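Local coordinates for protein Eps1p (Saccharomyces cerevisiae, PDB 4TW5) that belongs to the thioredoxin superfamily and folds into two thioredoxin-like halves, each carrying two disulfide bonds, at residues W187-R192 against A256-Y261; L110-R115 against A195-N200. All coordinates share one frame; numbering follows the deposited sequence.

Contact 1. Residues W187-R192 against A256-Y261; sequences WKIISR and AKSDGY
Segment 187-192 of helix 180-196 brings Ile190 close against the turn that leads into helix 259-265, the CA atoms of Ile190 and Ser258 lying 5.5 Å apart. No hydrogen bond joins the two segments, and apolar contact does the holding. Ile190 does most of it: with chi1 at -66° its CG1 branch lies beside the backbone N, and this methylene presses on the CB of Ser258 at 3.5 Å. One carbon further, CD1 rests against the CB of Tyr261 at 3.6 Å. The same methyl also lies 3.7 Å from Tyr261 CD2, meeting the ring obliquely where it joins its stem, so the isoleucine branch bridges serine and tyrosine. Ile189 adds a lighter touch from one residue earlier, its CG2 methyl standing 4.0 Å from the OG of Ser258. That hydroxyl makes its hydrogen bond with Gln193 OE1, further along the long helix. The carbonyl oxygens of Lys257 and Ser258 lie in plane at the edge of the Tyr261 ring. Its OH is hydrogen-bonded to Ser255 N, and the ring stacks with Tyr250 and meets Phe183 edge-to-face, which probably limits its freedom to turn. All four touching residues are buried. The pairing is that of the two helices lying on one side of the sheet in a thioredoxin fold, with helix 180-196 starting at the Cys177-Cys180 disulfide and helix 259-265 the last of the chain; strand 155-160 packs on helix 180-196 through Leu156, which touches both Ile190 and Trp187, and on the flank of that helix Pro121 and Asn122 of helix 121-124 cover Ile189.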
# COMPACT_ATOMS: atom_id res chain seq x y z
N TRP A 187 -10.62 9.45 -23.28
CA TRP A 187 -11.55 9.08 -22.23
C TRP A 187 -12.81 9.95 -22.21
O TRP A 187 -13.92 9.45 -21.99
CB TRP A 187 -10.87 9.12 -20.88
CG TRP A 187 -11.75 8.57 -19.84
CD1 TRP A 187 -12.33 9.25 -18.81
CD2 TRP A 187 -12.22 7.21 -19.74
NE1 TRP A 187 -13.10 8.40 -18.07
CE2 TRP A 187 -13.09 7.15 -18.63
CE3 TRP A 187 -12.01 6.05 -20.51
CZ2 TRP A 187 -13.74 5.97 -18.23
CZ3 TRP A 187 -12.67 4.85 -20.11
CH2 TRP A 187 -13.51 4.83 -18.97
N LYS A 188 -12.65 11.24 -22.47
CA LYS A 188 -13.76 12.15 -22.55
C LYS A 188 -14.69 11.78 -23.71
O LYS A 188 -15.90 11.75 -23.56
CB LYS A 188 -13.25 13.58 -22.73
CG LYS A 188 -14.33 14.65 -22.77
CD LYS A 188 -13.67 15.99 -22.67
CE LYS A 188 -14.66 17.12 -22.66
NZ LYS A 188 -13.96 18.41 -22.47
N ILE A 189 -14.12 11.46 -24.87
CA ILE A 189 -14.92 11.10 -26.03
C ILE A 189 -15.70 9.79 -25.74
O ILE A 189 -16.92 9.72 -25.91
CB ILE A 189 -14.01 10.96 -27.29
CG1 ILE A 189 -13.35 12.29 -27.62
CG2 ILE A 189 -14.79 10.50 -28.50
CD1 ILE A 189 -12.22 12.19 -28.65
N ILE A 190 -15.00 8.79 -25.20
CA ILE A 190 -15.60 7.55 -24.73
C ILE A 190 -16.73 7.78 -23.76
O ILE A 190 -17.75 7.07 -23.82
CB ILE A 190 -14.56 6.65 -24.08
CG1 ILE A 190 -13.55 6.21 -25.13
CG2 ILE A 190 -15.19 5.47 -23.38
CD1 ILE A 190 -12.29 5.63 -24.55
N SER A 191 -16.57 8.72 -22.83
CA SER A 191 -17.61 8.92 -21.83
C SER A 191 -18.89 9.45 -22.49
O SER A 191 -19.99 9.04 -22.14
CB SER A 191 -17.17 9.87 -20.73
OG SER A 191 -17.19 11.21 -21.18
N ARG A 192 -18.74 10.34 -23.46
CA ARG A 192 -19.91 10.93 -24.09
C ARG A 192 -20.57 9.93 -25.04
O ARG A 192 -21.77 9.87 -25.10
CB ARG A 192 -19.53 12.21 -24.82
CG ARG A 192 -19.35 13.40 -23.87
CD ARG A 192 -18.75 14.65 -24.54
NE ARG A 192 -19.44 15.18 -25.73
CZ ARG A 192 -20.60 15.83 -25.71
NH1 ARG A 192 -21.23 16.04 -24.57
NH2 ARG A 192 -21.12 16.28 -26.84
N ALA A 256 -5.46 5.26 -29.29
CA ALA A 256 -5.86 6.67 -29.24
C ALA A 256 -7.31 6.81 -29.71
O ALA A 256 -7.95 7.85 -29.56
CB ALA A 256 -4.96 7.51 -30.07
N LYS A 257 -7.84 5.76 -30.31
CA LYS A 257 -9.21 5.78 -30.78
C LYS A 257 -10.17 5.32 -29.71
O LYS A 257 -9.85 4.42 -28.92
CB LYS A 257 -9.35 4.93 -32.03
CG LYS A 257 -8.62 5.52 -33.23
CD LYS A 257 -8.35 4.48 -34.30
CE LYS A 257 -7.31 4.97 -35.28
NZ LYS A 257 -7.16 4.06 -36.44
N SER A 258 -11.35 5.93 -29.68
CA SER A 258 -12.35 5.61 -28.67
C SER A 258 -13.09 4.30 -28.97
O SER A 258 -13.66 3.69 -28.07
CB SER A 258 -13.37 6.73 -28.55
OG SER A 258 -14.18 6.75 -29.70
N ASP A 259 -13.02 3.86 -30.22
CA ASP A 259 -13.94 2.85 -30.74
C ASP A 259 -13.84 1.50 -30.03
O ASP A 259 -14.87 0.90 -29.68
CB ASP A 259 -13.73 2.61 -32.24
CG ASP A 259 -13.87 3.86 -33.06
OD1 ASP A 259 -14.22 4.93 -32.50
OD2 ASP A 259 -13.66 3.76 -34.28
N GLY A 260 -12.61 1.03 -29.85
CA GLY A 260 -12.37 -0.24 -29.20
C GLY A 260 -12.96 -0.29 -27.81
O GLY A 260 -13.62 -1.26 -27.44
N TYR A 261 -12.77 0.79 -27.06
CA TYR A 261 -13.30 0.89 -25.70
C TYR A 261 -14.86 0.94 -25.67
O TYR A 261 -15.48 0.29 -24.83
CB TYR A 261 -12.71 2.11 -25.00
CG TYR A 261 -11.19 2.09 -24.98
CD1 TYR A 261 -10.50 1.37 -24.03
CD2 TYR A 261 -10.46 2.78 -25.93
CE1 TYR A 261 -9.15 1.32 -24.03
CE2 TYR A 261 -9.09 2.75 -25.92
CZ TYR A 261 -8.44 2.01 -24.97
OH TYR A 261 -7.06 1.96 -24.94

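Contact 2. Residues L110-R115 against A195-N200; sequences LIAFAR and AVDDIN
A Schellman motif ends helix 180-196, and through this end the second thioredoxin-like half meets helix 107-118 of the first, Val196 resting on Arg115 and Asp197 on Ala112. The isopropyl group of Val196 straddles the stem of the arginine: CG1 lies 3.8 Å and CG2 3.9 Å from Arg115 CB, the side chains meeting at a slant. CG1 also comes to 4.0 Å from the backbone O of Ala112, one helical turn back. With chi1 at 164° this methyl is carried away from the valine's own N and out to the opposite helix. Asp198, with positive phi, is the C-prime residue of the motif: Ile199 N closes it on the carbonyl of the residue just before Ala195, and the weak inner bond runs 3.0 Å from Asp198 N to Ala195 O. Asp197, just before the turn, lies beside helix 107-118, its OD1 3.9 Å from the CB of Ala112. Its OD2 forms a salt bridge with Arg116 NE, so the carboxylate links the two halves by charge as well as by contact, while Arg153 donates hydrogen bonds to the carbonyl oxygens of Asp197 and Asp198 and probably steadies the turn. The charged end of Arg115 has another partner: its chain runs extended from CG to NE, and NH2 makes a salt bridge with Glu57. On the way the CG2 methyl of Ile111 sits 3.7 Å above the centre of one guanidinium face. Leu110 of the same helix packs on Trp47 and Thr50 of helix 44-53, a helix pairing of the thioredoxin fold.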
# COMPACT_ATOMS: atom_id res chain seq x y z
N LEU A 110 -29.18 1.63 -35.41
CA LEU A 110 -28.72 2.63 -36.37
C LEU A 110 -28.83 4.01 -35.76
O LEU A 110 -27.91 4.80 -35.86
CB LEU A 110 -29.53 2.55 -37.66
CG LEU A 110 -29.21 1.32 -38.52
CD1 LEU A 110 -30.08 1.28 -39.78
CD2 LEU A 110 -27.73 1.34 -38.88
N ILE A 111 -29.95 4.29 -35.09
CA ILE A 111 -30.09 5.57 -34.41
C ILE A 111 -28.97 5.79 -33.38
O ILE A 111 -28.37 6.86 -33.34
CB ILE A 111 -31.45 5.71 -33.72
CG1 ILE A 111 -32.58 5.66 -34.74
CG2 ILE A 111 -31.56 7.03 -32.95
CD1 ILE A 111 -32.42 6.60 -35.89
N ALA A 112 -28.69 4.77 -32.57
CA ALA A 112 -27.69 4.87 -31.51
C ALA A 112 -26.33 5.17 -32.11
O ALA A 112 -25.59 6.01 -31.62
CB ALA A 112 -27.66 3.58 -30.67
N PHE A 113 -26.02 4.48 -33.20
CA PHE A 113 -24.80 4.68 -33.95
C PHE A 113 -24.66 6.08 -34.51
O PHE A 113 -23.57 6.64 -34.48
CB PHE A 113 -24.71 3.67 -35.09
CG PHE A 113 -23.53 3.87 -35.99
CD1 PHE A 113 -22.25 3.69 -35.53
CD2 PHE A 113 -23.72 4.22 -37.31
CE1 PHE A 113 -21.17 3.88 -36.38
CE2 PHE A 113 -22.66 4.40 -38.17
CZ PHE A 113 -21.37 4.23 -37.70
N ALA A 114 -25.73 6.65 -35.05
CA ALA A 114 -25.60 8.02 -35.51
C ALA A 114 -25.35 8.95 -34.31
O ALA A 114 -24.42 9.77 -34.33
CB ALA A 114 -26.83 8.44 -36.31
N ARG A 115 -26.12 8.79 -33.23
CA ARG A 115 -25.90 9.61 -32.04
C ARG A 115 -24.49 9.43 -31.46
O ARG A 115 -23.86 10.39 -31.05
CB ARG A 115 -26.94 9.31 -30.96
CG ARG A 115 -28.34 9.74 -31.31
CD ARG A 115 -29.30 9.24 -30.29
NE ARG A 115 -30.65 9.72 -30.51
CZ ARG A 115 -31.72 9.19 -29.93
NH1 ARG A 115 -31.58 8.18 -29.09
NH2 ARG A 115 -32.93 9.68 -30.18
N ALA A 195 -22.54 7.44 -23.06
CA ALA A 195 -23.70 8.04 -22.43
C ALA A 195 -25.00 7.86 -23.27
O ALA A 195 -26.08 7.76 -22.71
CB ALA A 195 -23.45 9.51 -22.16
N VAL A 196 -24.87 7.80 -24.59
CA VAL A 196 -26.01 7.55 -25.50
C VAL A 196 -26.59 6.18 -25.22
O VAL A 196 -27.81 5.98 -25.27
CB VAL A 196 -25.59 7.64 -26.99
CG1 VAL A 196 -26.66 7.01 -27.92
CG2 VAL A 196 -25.32 9.07 -27.38
N ASP A 197 -25.72 5.23 -24.90
CA ASP A 197 -26.18 3.88 -24.62
C ASP A 197 -26.47 3.69 -23.16
O ASP A 197 -26.67 2.57 -22.71
CB ASP A 197 -25.14 2.87 -25.09
CG ASP A 197 -25.07 2.80 -26.59
OD1 ASP A 197 -26.15 2.66 -27.22
OD2 ASP A 197 -23.95 2.93 -27.13
N ASP A 198 -26.49 4.79 -22.43
CA ASP A 198 -26.82 4.75 -21.02
C ASP A 198 -25.86 3.80 -20.28
O ASP A 198 -26.25 3.08 -19.37
CB ASP A 198 -28.28 4.33 -20.82
CG ASP A 198 -28.82 4.72 -19.46
OD1 ASP A 198 -28.31 5.69 -18.87
OD2 ASP A 198 -29.75 4.04 -18.96
N ILE A 199 -24.61 3.77 -20.73
CA ILE A 199 -23.50 3.12 -20.01
C ILE A 199 -22.71 4.21 -19.28
O ILE A 199 -22.32 5.24 -19.86
CB ILE A 199 -22.63 2.32 -20.99
CG1 ILE A 199 -23.46 1.14 -21.54
CG2 ILE A 199 -21.34 1.80 -20.31
CD1 ILE A 199 -22.78 0.37 -22.61
N ASN A 200 -22.52 4.02 -17.98
CA ASN A 200 -21.82 5.01 -17.20
C ASN A 200 -20.29 4.89 -17.38
O ASN A 200 -19.78 3.84 -17.81
CB ASN A 200 -22.21 4.89 -15.73
CG ASN A 200 -23.65 5.30 -15.50
OD1 ASN A 200 -24.36 5.60 -16.44
ND2 ASN A 200 -24.09 5.31 -14.26

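In the fold
Both contacts use helix 180-196, and their centres lie 13 Å apart. Contact 1 is internal to the second thioredoxin-like half and buried, whereas contact 2, at the helix's C-terminal end, is a surface contact joining that half to the first. Their segments alternate along the chain: 110-115, then 187-192 and 195-200, then 256-261. The Cys177-Cys180 disulfide stands at the other end of the shared helix, away from the junction. A further tie between halves starts from contact 1, where Asp259 forms a salt bridge with Lys98 of strand 95-99. Both contacts are near the middle of the elongated chain, about 6 Å and 8 Å from its centre, measured between centres.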